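Local atomic coordinates of 3-dehydroquinate dehydratase (Enterococcus faecalis, PDB entry 4PH6), a protein that catalyses the cis-dehydration of 3-dehydroquinate to 3-dehydroshikimate through an imine intermediate, the third step of the chorismate pathway leading to aromatic amino acids. Residues 98-103 and 120-125; 19-24 and 247-252; 56-59 and 63-66. All coordinates share one frame; numbering follows the deposited sequence.

Contact 1: residues 98-103 and 120-125; sequences ENYFAL and LFANPL
Phe101 and Tyr100 reach from helix 97-110 toward Ala122 and Asn123, which lie in the turn just before helix 124-136. The apolar part centres on one methyl group. Ala122 CB lies 3.9 Å from Phe101 CZ and 4.2 Å from Tyr100 CE2, touching both rings, each obliquely. The rings themselves meet edge on face: Tyr100 CD2 stands 3.8 Å above the Phe101 plane, over its centre. The two neighbours take different staggered positions, CG anti to the backbone N in Tyr100 (chi1 177°) but anti to the carbonyl carbon in Phe101 (chi1 -74°), which is consistent with this edge-to-face pairing.

Contacts between ring and polar backbone form a second group. Phe101 CZ comes within 3.4 Å of Asn123 O, again at a slant, while Asn123 N lies in the plane of the ring at its edge. Beside them Phe101 CE2 touches Asn123 CB at 3.9 Å. The Asn123 side chain crosses Phe101 at about a right angle, with the amide plane 85° from the ring. Its polar end serves the helix that follows: OD1 of the N-cap Asn123 accepts a hydrogen bond from Ala126 N.

In the TIM barrel the contact joins two consecutive helices of the outer layer. Phe101 continues onto Ala126 and Ala127 of helix 124-136, Tyr100 OH makes a weak hydrogen bond to Glu119 N at the end of strand 115-119, and Leu103 packs on Phe61 and Val64 of helix 61-73.

Contact 2: residues 19-24 and 247-252; sequences PKIVVP and NYLKTF
Pro19 and Leu249 touch across the contact, CG of the proline lying 4.1 Å from Leu249 CD2, while the two aromatic rings of 247-252 face other ways: Phe252 has Thr251 CG2 4.3 Å above the centre of one face, and Tyr248 stacks on Tyr248 of the second subunit. This is the closing seam of the (beta/alpha)8 barrel, where the last helix, 242-251, lies against the start of the first strand of the barrel, 20-25, itself hydrogen-bonded between strands 47-51 and 226-228.

All three touching residues are buried, and Leu249 carries the helix side of the contact alone. Its two methyl groups divide the work: CD2 goes to the proline ring, whereas CD1 lies 4.0 Å from Ile21 CG1 and 4.1 Å from Ile21 CD1, the two side chains running alongside one another and pointing opposite ways. Ile21 extends along the same helix to Val242, Leu245 and Arg246.

Two residues after Leu249, Thr251 turns to the second subunit, its OG1 hydrogen-bonded to Tyr248 OH of that chain. With CG anti to its carbonyl carbon (chi1 -71°) and chi2 fully extended, Leu249 brings CD1 to 3.4 Å from the backbone atom Pro19 O.

Contact 3: residues 56-59 and 63-66; sequences ENVA and DVCN
Val64 overlaps the backbone of Val58 with one methyl group: its CG2 lies 3.7 Å from Val58 CA and 3.8 Å from Val58 O. The pair belongs to a beta-alpha connection of the TIM barrel, in which the loop after strand 47-51 turns back against the first turns of helix 61-73, the helix that the loop leads into. Only three residues separate the segments, so this is a local fold of the chain on itself, and the CA atoms of Val58 and Val64 come within 6.1 Å.

The two valines do not meet head on. The CA-CB bond of Val58 points away from the helix, and its CG2 reaches only 4.2 Å from Val64 CG2; most of the close packing is therefore between a methyl and a main chain. Val64 CG2 is the branch anti to the carbonyl carbon, and from there it also lies 4.0 Å from Asn57 O. Val58 turns instead toward Phe84, Met93 and Leu103. Val64 touches Leu103 and Leu107 of helix 97-110 as well, and its side chain passes about 4 Å from that of Trp50, predicted to bind 3-dehydroquinate.

Toward the partly exposed Asn57 and Asp63 the chemistry is polar, but the bonding is indirect. Asn57 and Asp63 meet at a slant, the amide plane 80° from the carboxylate, and their link runs through a third residue: Tyr55 OH is hydrogen-bonded to both Asn57 ND2 and Asp63 OD2. The amide nitrogen has only hydrogens to offer, so the hydroxyl oxygen accepts from it. Asp63 CG stands anti to its backbone N (chi1 -176°), which carries OD2 over to 3.7 Å from Asn57 CB and 4.1 Å from Asn57 ND2.

Overall arrangement
Contact 2 is the fully buried one of the three, and purely apolar in its side chains; it seals the first strand of the barrel to the last helix, between segments whose closest ends are 223 residues apart. Contacts 1 and 3 are partly buried and mix apolar centres with polar groups: an N-cap in contact 1, a tyrosine-bridged amide and carboxylate in contact 3. Contact 3 packs against helix 97-110, which supplies one side of contact 1, Leu103 CD2 lying 3.5 Å from Val58 CG2, with centres about 17 Å apart. Contact 2 stands roughly 30 Å from either, centre to centre, and on the opposite side of the chain's centre from contact 1. Of the three, only contact 2 has segments touched by the second subunit.

Contact 1: residues 98-103 and 120-125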
loop_
_atom_site.group_PDB
_atom_site.type_symbol
_atom_site.label_atom_id
_atom_site.label_comp_id
_atom_site.label_asym_id
_atom_site.label_seq_id
_atom_site.Cartn_x
_atom_site.Cartn_y
_atom_site.Cartn_z
ATOM N N GLU A 98 -23.472 -22.700 22.427
ATOM C CA GLU A 98 -23.327 -23.026 23.851
ATOM C C GLU A 98 -21.889 -23.402 24.199
ATOM O O GLU A 98 -21.352 -22.940 25.205
ATOM C CB GLU A 98 -24.280 -24.164 24.244
ATOM C CG GLU A 98 -24.153 -24.664 25.686
ATOM C CD GLU A 98 -24.902 -25.977 25.905
ATOM O OE1 GLU A 98 -25.211 -26.640 24.890
ATOM O OE2 GLU A 98 -25.186 -26.344 27.070
ATOM N N ASN A 99 -21.269 -24.232 23.361
ATOM C CA ASN A 99 -19.865 -24.594 23.537
ATOM C C ASN A 99 -18.939 -23.400 23.300
ATOM O O ASN A 99 -17.898 -23.270 23.942
ATOM C CB ASN A 99 -19.479 -25.745 22.607
ATOM C CG ASN A 99 -19.893 -27.102 23.161
ATOM O OD1 ASN A 99 -19.989 -27.280 24.370
ATOM N ND2 ASN A 99 -20.136 -28.062 22.274
ATOM N N TYR A 100 -19.325 -22.527 22.380
ATOM C CA TYR A 100 -18.559 -21.332 22.121
ATOM C C TYR A 100 -18.469 -20.495 23.398
ATOM O O TYR A 100 -17.371 -20.173 23.865
ATOM C CB TYR A 100 -19.182 -20.533 20.976
ATOM C CG TYR A 100 -18.484 -19.228 20.676
ATOM C CD1 TYR A 100 -17.321 -19.197 19.917
ATOM C CD2 TYR A 100 -19.002 -18.017 21.126
ATOM C CE1 TYR A 100 -16.678 -17.992 19.632
ATOM C CE2 TYR A 100 -18.371 -16.814 20.842
ATOM C CZ TYR A 100 -17.212 -16.808 20.091
ATOM O OH TYR A 100 -16.582 -15.612 19.807
ATOM N N PHE A 101 -19.614 -20.175 23.989
ATOM C CA PHE A 101 -19.610 -19.333 25.182
ATOM C C PHE A 101 -19.123 -20.059 26.440
ATOM O O PHE A 101 -18.512 -19.437 27.312
ATOM C CB PHE A 101 -21.002 -18.742 25.408
ATOM C CG PHE A 101 -21.335 -17.650 24.445
ATOM C CD1 PHE A 101 -20.775 -16.398 24.591
ATOM C CD2 PHE A 101 -22.182 -17.880 23.374
ATOM C CE1 PHE A 101 -21.073 -15.390 23.709
ATOM C CE2 PHE A 101 -22.480 -16.879 22.495
ATOM C CZ PHE A 101 -21.928 -15.629 22.659
ATOM N N ALA A 102 -19.373 -21.359 26.533
ATOM C CA ALA A 102 -18.917 -22.133 27.695
ATOM C C ALA A 102 -17.380 -22.200 27.772
ATOM O O ALA A 102 -16.789 -22.078 28.857
ATOM C CB ALA A 102 -19.512 -23.533 27.658
ATOM N N LEU A 103 -16.745 -22.382 26.614
ATOM C CA LEU A 103 -15.281 -22.417 26.514
ATOM C C LEU A 103 -14.652 -21.106 26.968
ATOM O O LEU A 103 -13.707 -21.096 27.758
ATOM C CB LEU A 103 -14.843 -22.711 25.082
ATOM C CG LEU A 103 -13.331 -22.729 24.800
ATOM C CD1 LEU A 103 -12.528 -23.455 25.878
ATOM C CD2 LEU A 103 -13.054 -23.350 23.438
ATOM N N LEU A 120 -18.586 -10.009 16.861
ATOM C CA LEU A 120 -19.690 -9.063 16.944
ATOM C C LEU A 120 -21.051 -9.743 16.826
ATOM O O LEU A 120 -21.975 -9.411 17.564
ATOM C CB LEU A 120 -19.549 -7.989 15.852
ATOM C CG LEU A 120 -20.728 -7.040 15.576
ATOM C CD1 LEU A 120 -21.002 -6.104 16.762
ATOM C CD2 LEU A 120 -20.519 -6.232 14.290
ATOM N N PHE A 121 -21.178 -10.678 15.895
ATOM C CA PHE A 121 -22.455 -11.281 15.528
ATOM C C PHE A 121 -22.923 -12.470 16.379
ATOM O O PHE A 121 -23.966 -12.944 16.189
ATOM C CB PHE A 121 -22.546 -11.639 14.033
ATOM C CG PHE A 121 -22.595 -10.451 13.130
ATOM C CD1 PHE A 121 -21.784 -10.364 12.065
ATOM C CD2 PHE A 121 -23.415 -9.419 13.383
ATOM C CE1 PHE A 121 -21.792 -9.276 11.249
ATOM C CE2 PHE A 121 -23.421 -8.313 12.573
ATOM C CZ PHE A 121 -22.612 -8.240 11.499
ATOM N N ALA A 122 -22.113 -12.918 17.308
ATOM C CA ALA A 122 -22.494 -13.962 18.215
ATOM C C ALA A 122 -23.541 -13.409 19.115
ATOM O O ALA A 122 -23.665 -12.262 19.234
ATOM C CB ALA A 122 -21.318 -14.451 19.024
ATOM N N ASN A 123 -24.275 -14.298 19.755
ATOM C CA ASN A 123 -25.358 -13.922 20.664
ATOM C C ASN A 123 -24.902 -12.894 21.649
ATOM O O ASN A 123 -24.153 -13.102 22.520
ATOM C CB ASN A 123 -25.776 -15.134 21.499
ATOM C CG ASN A 123 -27.005 -14.877 22.390
ATOM O OD1 ASN A 123 -27.024 -14.135 23.330
ATOM N ND2 ASN A 123 -28.032 -15.536 22.036
ATOM N N PRO A 124 -25.420 -11.714 21.443
ATOM C CA PRO A 124 -25.026 -10.519 22.173
ATOM C C PRO A 124 -25.335 -10.558 23.655
ATOM O O PRO A 124 -24.562 -10.047 24.407
ATOM C CB PRO A 124 -25.806 -9.417 21.487
ATOM C CG PRO A 124 -26.257 -10.011 20.222
ATOM C CD PRO A 124 -26.461 -11.446 20.461
ATOM N N LEU A 125 -26.470 -11.097 24.053
ATOM C CA LEU A 125 -26.806 -11.176 25.447
ATOM C C LEU A 125 -25.814 -12.071 26.131
ATOM O O LEU A 125 -25.298 -11.724 27.128
ATOM C CB LEU A 125 -28.223 -11.693 25.609
ATOM C CG LEU A 125 -28.763 -12.088 26.986
ATOM C CD1 LEU A 125 -27.951 -13.113 27.740
ATOM C CD2 LEU A 125 -28.931 -10.865 27.844
#

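Contact 2: residues 19-24 and 247-252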
loop_
_atom_site.group_PDB
_atom_site.type_symbol
_atom_site.label_atom_id
_atom_site.label_comp_id
_atom_site.label_asym_id
_atom_site.label_seq_id
_atom_site.Cartn_x
_atom_site.Cartn_y
_atom_site.Cartn_z
ATOM N N PRO A 19 1.847 0.043 13.808
ATOM C CA PRO A 19 0.978 -1.115 14.027
ATOM C C PRO A 19 1.720 -2.255 14.703
ATOM O O PRO A 19 2.810 -2.635 14.253
ATOM C CB PRO A 19 0.565 -1.521 12.607
ATOM C CG PRO A 19 0.706 -0.285 11.802
ATOM C CD PRO A 19 1.829 0.488 12.399
ATOM N N LYS A 20 1.124 -2.813 15.749
ATOM C CA LYS A 20 1.776 -3.881 16.480
ATOM C C LYS A 20 1.564 -5.179 15.731
ATOM O O LYS A 20 0.520 -5.380 15.103
ATOM C CB LYS A 20 1.246 -3.960 17.912
ATOM C CG LYS A 20 1.389 -2.636 18.670
ATOM C CD LYS A 20 2.837 -2.138 18.629
ATOM C CE LYS A 20 3.048 -0.836 19.411
ATOM N NZ LYS A 20 2.425 0.344 18.766
ATOM N N ILE A 21 2.566 -6.048 15.779
ATOM C CA ILE A 21 2.531 -7.265 14.993
ATOM C C ILE A 21 2.074 -8.464 15.808
ATOM O O ILE A 21 2.564 -8.707 16.917
ATOM C CB ILE A 21 3.901 -7.568 14.362
ATOM C CG1 ILE A 21 4.395 -6.357 13.562
ATOM C CG2 ILE A 21 3.822 -8.786 13.488
ATOM C CD1 ILE A 21 5.651 -6.625 12.750
ATOM N N VAL A 22 1.130 -9.195 15.218
ATOM C CA VAL A 22 0.495 -10.365 15.795
ATOM C C VAL A 22 0.842 -11.609 14.998
ATOM O O VAL A 22 0.572 -11.672 13.798
ATOM C CB VAL A 22 -1.052 -10.239 15.800
ATOM C CG1 VAL A 22 -1.689 -11.406 16.559
ATOM C CG2 VAL A 22 -1.488 -8.893 16.368
ATOM N N VAL A 23 1.413 -12.609 15.653
ATOM C CA VAL A 23 1.623 -13.885 14.996
ATOM C C VAL A 23 0.618 -14.888 15.550
ATOM O O VAL A 23 0.449 -14.997 16.774
ATOM C CB VAL A 23 3.087 -14.407 15.165
ATOM C CG1 VAL A 23 3.473 -14.560 16.636
ATOM C CG2 VAL A 23 3.277 -15.729 14.433
ATOM N N PRO A 24 -0.078 -15.608 14.645
ATOM C CA PRO A 24 -0.992 -16.702 15.000
ATOM C C PRO A 24 -0.293 -18.060 15.179
ATOM O O PRO A 24 0.634 -18.420 14.455
ATOM C CB PRO A 24 -1.948 -16.751 13.810
ATOM C CG PRO A 24 -1.071 -16.357 12.650
ATOM C CD PRO A 24 -0.071 -15.356 13.190
ATOM N N ASN A 247 9.804 -4.936 8.695
ATOM C CA ASN A 247 10.608 -4.180 7.743
ATOM C C ASN A 247 9.721 -3.301 6.872
ATOM O O ASN A 247 10.019 -2.131 6.646
ATOM C CB ASN A 247 11.437 -5.110 6.847
ATOM C CG ASN A 247 12.715 -5.598 7.507
ATOM O OD1 ASN A 247 13.127 -5.108 8.562
ATOM N ND2 ASN A 247 13.365 -6.566 6.866
ATOM N N TYR A 248 8.622 -3.871 6.393
ATOM C CA TYR A 248 7.723 -3.131 5.524
ATOM C C TYR A 248 7.025 -2.010 6.275
ATOM O O TYR A 248 6.830 -0.934 5.724
ATOM C CB TYR A 248 6.702 -4.065 4.881
ATOM C CG TYR A 248 7.226 -4.713 3.613
ATOM C CD1 TYR A 248 6.446 -4.767 2.464
ATOM C CD2 TYR A 248 8.509 -5.248 3.557
ATOM C CE1 TYR A 248 6.921 -5.350 1.304
ATOM C CE2 TYR A 248 8.991 -5.835 2.397
ATOM C CZ TYR A 248 8.192 -5.885 1.270
ATOM O OH TYR A 248 8.657 -6.465 0.108
ATOM N N LEU A 249 6.676 -2.244 7.534
ATOM C CA LEU A 249 6.074 -1.197 8.349
ATOM C C LEU A 249 7.014 -0.014 8.527
ATOM O O LEU A 249 6.579 1.136 8.528
ATOM C CB LEU A 249 5.668 -1.741 9.720
ATOM C CG LEU A 249 4.470 -2.693 9.754
ATOM C CD1 LEU A 249 4.202 -3.151 11.170
ATOM C CD2 LEU A 249 3.251 -2.023 9.156
ATOM N N LYS A 250 8.301 -0.294 8.684
ATOM C CA LYS A 250 9.261 0.788 8.887
ATOM C C LYS A 250 9.413 1.581 7.589
ATOM O O LYS A 250 9.485 2.807 7.626
ATOM C CB LYS A 250 10.624 0.268 9.373
ATOM C CG LYS A 250 11.776 0.473 8.406
ATOM C CD LYS A 250 13.143 0.123 8.981
ATOM C CE LYS A 250 14.272 0.598 8.068
ATOM N NZ LYS A 250 14.245 -0.113 6.740
ATOM N N THR A 251 9.428 0.894 6.443
ATOM C CA THR A 251 9.535 1.585 5.158
ATOM C C THR A 251 8.365 2.557 4.982
ATOM O O THR A 251 8.557 3.702 4.576
ATOM C CB THR A 251 9.567 0.606 3.969
ATOM O OG1 THR A 251 10.809 -0.107 3.954
ATOM C CG2 THR A 251 9.403 1.353 2.634
ATOM N N PHE A 252 7.149 2.114 5.285
ATOM C CA PHE A 252 5.999 2.982 5.074
ATOM C C PHE A 252 5.636 3.773 6.327
ATOM O O PHE A 252 4.544 4.322 6.417
ATOM C CB PHE A 252 4.799 2.174 4.585
ATOM C CG PHE A 252 5.001 1.563 3.224
ATOM C CD1 PHE A 252 5.206 2.368 2.114
ATOM C CD2 PHE A 252 4.979 0.186 3.051
ATOM C CE1 PHE A 252 5.396 1.816 0.857
ATOM C CE2 PHE A 252 5.171 -0.376 1.784
ATOM C CZ PHE A 252 5.375 0.441 0.691
#

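Contact 3: residues 56-59 and 63-66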
loop_
_atom_site.group_PDB
_atom_site.type_symbol
_atom_site.label_atom_id
_atom_site.label_comp_id
_atom_site.label_asym_id
_atom_site.label_seq_id
_atom_site.Cartn_x
_atom_site.Cartn_y
_atom_site.Cartn_z
ATOM N N GLU A 56 -6.891 -29.603 18.427
ATOM C CA GLU A 56 -7.621 -30.869 18.356
ATOM C C GLU A 56 -8.450 -31.198 19.613
ATOM O O GLU A 56 -9.451 -31.917 19.518
ATOM C CB GLU A 56 -6.657 -32.030 18.066
ATOM C CG GLU A 56 -5.633 -32.328 19.153
ATOM C CD GLU A 56 -4.650 -33.437 18.758
ATOM O OE1 GLU A 56 -4.843 -34.071 17.700
ATOM O OE2 GLU A 56 -3.673 -33.669 19.504
ATOM N N ASN A 57 -8.045 -30.687 20.776
ATOM C CA ASN A 57 -8.746 -31.006 22.023
ATOM C C ASN A 57 -9.633 -29.887 22.550
ATOM O O ASN A 57 -9.931 -29.851 23.742
ATOM C CB ASN A 57 -7.747 -31.397 23.122
ATOM C CG ASN A 57 -7.033 -32.693 22.824
ATOM O OD1 ASN A 57 -7.623 -33.624 22.272
ATOM N ND2 ASN A 57 -5.759 -32.766 23.189
ATOM N N VAL A 58 -10.073 -28.995 21.667
ATOM C CA VAL A 58 -10.725 -27.758 22.089
ATOM C C VAL A 58 -12.083 -27.976 22.791
ATOM O O VAL A 58 -12.600 -27.084 23.480
ATOM C CB VAL A 58 -10.903 -26.820 20.883
ATOM C CG1 VAL A 58 -12.074 -27.249 20.040
ATOM C CG2 VAL A 58 -11.079 -25.394 21.344
ATOM N N ALA A 59 -12.641 -29.168 22.631
ATOM C CA ALA A 59 -13.881 -29.534 23.299
ATOM C C ALA A 59 -13.638 -29.836 24.770
ATOM O O ALA A 59 -14.574 -29.836 25.567
ATOM C CB ALA A 59 -14.519 -30.726 22.622
ATOM N N ASP A 63 -8.543 -28.858 29.513
ATOM C CA ASP A 63 -7.321 -29.079 28.772
ATOM C C ASP A 63 -6.887 -27.767 28.132
ATOM O O ASP A 63 -5.710 -27.400 28.171
ATOM C CB ASP A 63 -7.534 -30.154 27.707
ATOM C CG ASP A 63 -6.274 -30.488 26.961
ATOM O OD1 ASP A 63 -5.585 -31.453 27.359
ATOM O OD2 ASP A 63 -5.960 -29.785 25.985
ATOM N N VAL A 64 -7.855 -27.043 27.568
ATOM C CA VAL A 64 -7.555 -25.779 26.915
ATOM C C VAL A 64 -7.065 -24.742 27.935
ATOM O O VAL A 64 -6.101 -24.033 27.674
ATOM C CB VAL A 64 -8.782 -25.214 26.156
ATOM C CG1 VAL A 64 -8.448 -23.874 25.547
ATOM C CG2 VAL A 64 -9.227 -26.172 25.070
ATOM N N CYS A 65 -7.721 -24.656 29.091
ATOM C CA CYS A 65 -7.304 -23.705 30.127
ATOM C C CYS A 65 -5.867 -23.968 30.574
ATOM O O CYS A 65 -5.071 -23.040 30.698
ATOM C CB CYS A 65 -8.248 -23.754 31.338
ATOM S SG CYS A 65 -9.887 -23.065 31.015
ATOM N N ASN A 66 -5.547 -25.240 30.805
ATOM C CA ASN A 66 -4.214 -25.646 31.252
ATOM C C ASN A 66 -3.173 -25.387 30.186
ATOM O O ASN A 66 -2.098 -24.847 30.452
ATOM C CB ASN A 66 -4.192 -27.123 31.628
ATOM C CG ASN A 66 -2.796 -27.605 31.988
ATOM O OD1 ASN A 66 -2.337 -27.418 33.117
ATOM N ND2 ASN A 66 -2.108 -28.220 31.025
#